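Long-range contact in subclass B1 metallo-beta-lactamase (PDB 6T5L), which probably hydrolyses beta-lactam antibiotics, carbapenems among them, using zinc ions bound in its active site: residues Y153-G158 with L209-A214. Sequence-based numbering, arbitrary orientation.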
loop_
_atom_site.group_PDB
_atom_site.type_symbol
_atom_site.label_atom_id
_atom_site.label_comp_id
_atom_site.label_asym_id
_atom_site.label_seq_id
_atom_site.Cartn_x
_atom_site.Cartn_y
_atom_site.Cartn_z
ATOM N N TYR A 153 -2.403 3.341 -10.850
ATOM C CA TYR A 153 -1.782 2.130 -11.381
ATOM C C TYR A 153 -1.290 1.253 -10.234
ATOM O O TYR A 153 -0.884 1.742 -9.167
ATOM C CB TYR A 153 -0.592 2.483 -12.321
ATOM C CG TYR A 153 -0.938 3.403 -13.487
ATOM C CD1 TYR A 153 -0.984 4.794 -13.330
ATOM C CD2 TYR A 153 -1.203 2.881 -14.739
ATOM C CE1 TYR A 153 -1.318 5.608 -14.373
ATOM C CE2 TYR A 153 -1.536 3.684 -15.783
ATOM C CZ TYR A 153 -1.590 5.057 -15.606
ATOM O OH TYR A 153 -1.919 5.905 -16.639
ATOM N N ALA A 154 -1.290 -0.042 -10.460
ATOM C CA ALA A 154 -0.566 -0.987 -9.610
ATOM C C ALA A 154 0.237 -1.799 -10.591
ATOM O O ALA A 154 -0.269 -2.078 -11.677
ATOM C CB ALA A 154 -1.484 -1.923 -8.783
ATOM N N GLU A 155 1.455 -2.188 -10.234
ATOM C CA GLU A 155 2.295 -2.934 -11.162
ATOM C C GLU A 155 3.187 -3.905 -10.402
ATOM O O GLU A 155 3.756 -3.572 -9.367
ATOM C CB GLU A 155 3.165 -2.004 -12.036
ATOM C CG GLU A 155 3.935 -2.802 -13.108
ATOM C CD GLU A 155 4.431 -1.952 -14.287
ATOM O OE1 GLU A 155 5.282 -2.429 -15.043
ATOM O OE2 GLU A 155 3.959 -0.793 -14.474
ATOM N N TYR A 156 3.347 -5.091 -10.951
ATOM C CA TYR A 156 4.288 -6.079 -10.434
ATOM C C TYR A 156 5.615 -6.031 -11.203
ATOM O O TYR A 156 5.625 -6.170 -12.437
ATOM C CB TYR A 156 3.694 -7.476 -10.557
ATOM C CG TYR A 156 4.633 -8.598 -10.224
ATOM C CD1 TYR A 156 4.895 -8.917 -8.892
ATOM C CD2 TYR A 156 5.228 -9.369 -11.222
ATOM C CE1 TYR A 156 5.712 -9.952 -8.549
ATOM C CE2 TYR A 156 6.027 -10.440 -10.893
ATOM C CZ TYR A 156 6.256 -10.727 -9.539
ATOM O OH TYR A 156 7.087 -11.742 -9.149
ATOM N N PHE A 157 6.729 -5.919 -10.450
ATOM C CA PHE A 157 8.066 -5.754 -10.996
ATOM C C PHE A 157 8.943 -6.971 -10.761
ATOM O O PHE A 157 10.007 -7.042 -11.366
ATOM C CB PHE A 157 8.782 -4.500 -10.417
ATOM C CG PHE A 157 8.229 -3.221 -10.926
ATOM C CD1 PHE A 157 8.746 -2.623 -12.078
ATOM C CD2 PHE A 157 7.180 -2.619 -10.292
ATOM C CE1 PHE A 157 8.228 -1.441 -12.573
ATOM C CE2 PHE A 157 6.634 -1.432 -10.790
ATOM C CZ PHE A 157 7.159 -0.864 -11.954
ATOM N N GLY A 158 8.493 -7.950 -9.954
ATOM C CA GLY A 158 9.296 -9.093 -9.519
ATOM C C GLY A 158 9.139 -9.374 -8.029
ATOM O O GLY A 158 8.496 -8.633 -7.283
ATOM N N LEU A 209 14.076 2.194 -12.334
ATOM C CA LEU A 209 14.162 2.506 -13.751
ATOM C C LEU A 209 12.835 3.042 -14.270
ATOM O O LEU A 209 12.807 3.942 -15.107
ATOM C CB LEU A 209 14.579 1.250 -14.500
ATOM C CG LEU A 209 14.682 1.435 -16.013
ATOM C CD1 LEU A 209 15.989 2.179 -16.316
ATOM C CD2 LEU A 209 14.637 0.103 -16.694
ATOM N N LYS A 210 11.720 2.498 -13.764
ATOM C CA LYS A 210 10.402 2.887 -14.243
ATOM C C LYS A 210 9.968 4.255 -13.721
ATOM O O LYS A 210 9.192 4.940 -14.393
ATOM C CB LYS A 210 9.381 1.817 -13.825
ATOM C CG LYS A 210 8.099 1.833 -14.636
ATOM C CD LYS A 210 8.069 0.705 -15.611
ATOM C CE LYS A 210 6.731 0.639 -16.359
ATOM N NZ LYS A 210 6.445 -0.718 -16.935
ATOM N N TYR A 211 10.491 4.698 -12.577
ATOM C CA TYR A 211 10.019 5.924 -11.930
ATOM C C TYR A 211 11.162 6.889 -11.634
ATOM O O TYR A 211 11.349 7.316 -10.487
ATOM C CB TYR A 211 9.267 5.550 -10.650
ATOM C CG TYR A 211 8.076 4.649 -10.917
ATOM C CD1 TYR A 211 7.120 4.992 -11.870
ATOM C CD2 TYR A 211 7.893 3.495 -10.228
ATOM C CE1 TYR A 211 6.022 4.202 -12.115
ATOM C CE2 TYR A 211 6.786 2.684 -10.454
ATOM C CZ TYR A 211 5.857 3.044 -11.385
ATOM O OH TYR A 211 4.778 2.205 -11.630
ATOM N N PRO A 212 11.937 7.285 -12.658
ATOM C CA PRO A 212 13.048 8.216 -12.412
ATOM C C PRO A 212 12.615 9.582 -11.875
ATOM O O PRO A 212 13.422 10.269 -11.246
ATOM C CB PRO A 212 13.709 8.350 -13.802
ATOM C CG PRO A 212 12.547 8.076 -14.784
ATOM C CD PRO A 212 11.735 7.010 -14.091
ATOM N N ASN A 213 11.380 10.016 -12.099
ATOM C CA ASN A 213 10.965 11.348 -11.665
ATOM C C ASN A 213 10.154 11.321 -10.371
ATOM O O ASN A 213 9.524 12.331 -10.020
ATOM C CB ASN A 213 10.168 12.030 -12.769
ATOM C CG ASN A 213 10.990 12.241 -14.022
ATOM O OD1 ASN A 213 12.101 12.777 -13.975
ATOM N ND2 ASN A 213 10.473 11.772 -15.142
ATOM N N ALA A 214 10.180 10.204 -9.636
ATOM C CA ALA A 214 9.378 10.109 -8.424
ATOM C C ALA A 214 9.853 11.112 -7.383
ATOM O O ALA A 214 11.067 11.288 -7.147
ATOM C CB ALA A 214 9.428 8.703 -7.828
#
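Lys210 reaches across to Glu155 and forms a salt bridge with its carboxylate. NZ of Lys210 donates a hydrogen bond to OE1 of Glu155 over 2.8 Å. OE1 accepts it with its syn lone pair, on the side of OE2. NZ of Lys210 stays 3.5 Å from OE2 of Glu155, so the ammonium favours one oxygen. The two side chains meet tip to tip and cross at about a right angle. Glu155 is extended, with CG anti to its backbone N (chi1 -174°), which carries the carboxylate out to the lysine. Lys210 bends at its second torsion (chi2 105°), and its chain passes the Phe157 ring before NZ reaches Glu155.

The aliphatic part of Lys210 passes obliquely by the CE1 and CZ corner of the Phe157 ring. Its CB is 3.7 Å from CE1 of Phe157, and its CG meets the ring edge in plane. One lysine therefore serves both as apolar packing and as the charged partner.

Phe157 also touches Tyr211. CZ of Phe157 is 3.9 Å from CE2 of Tyr211. The two rings meet obliquely, their planes at 71°. The hydroxyl OH of Tyr211 lies at the edge of the Phe157 ring, in its plane, 3.9 Å from CZ of Phe157. CB of Lys210 sits over one face of the Tyr211 ring.

Tyr211 is the first residue to leave the helix. It opens a type I beta turn to Ala214, closed by a hydrogen bond from N of Ala214 to O of Tyr211 (3.2 Å).

The contact joins strand 150-155 and the loop that follows to the C-terminal end of helix 200-210. This packs a helix against a beta-sheet, as in the alpha-beta/beta-alpha fold of metallo-beta-lactamases. Glu155 is backbone hydrogen-bonded to Val167. Phe157 also packs on Thr203, Lys206 and Val207 of helix 200-210. Tyr211 rests on Tyr169 and on Val176 of strand 175-179.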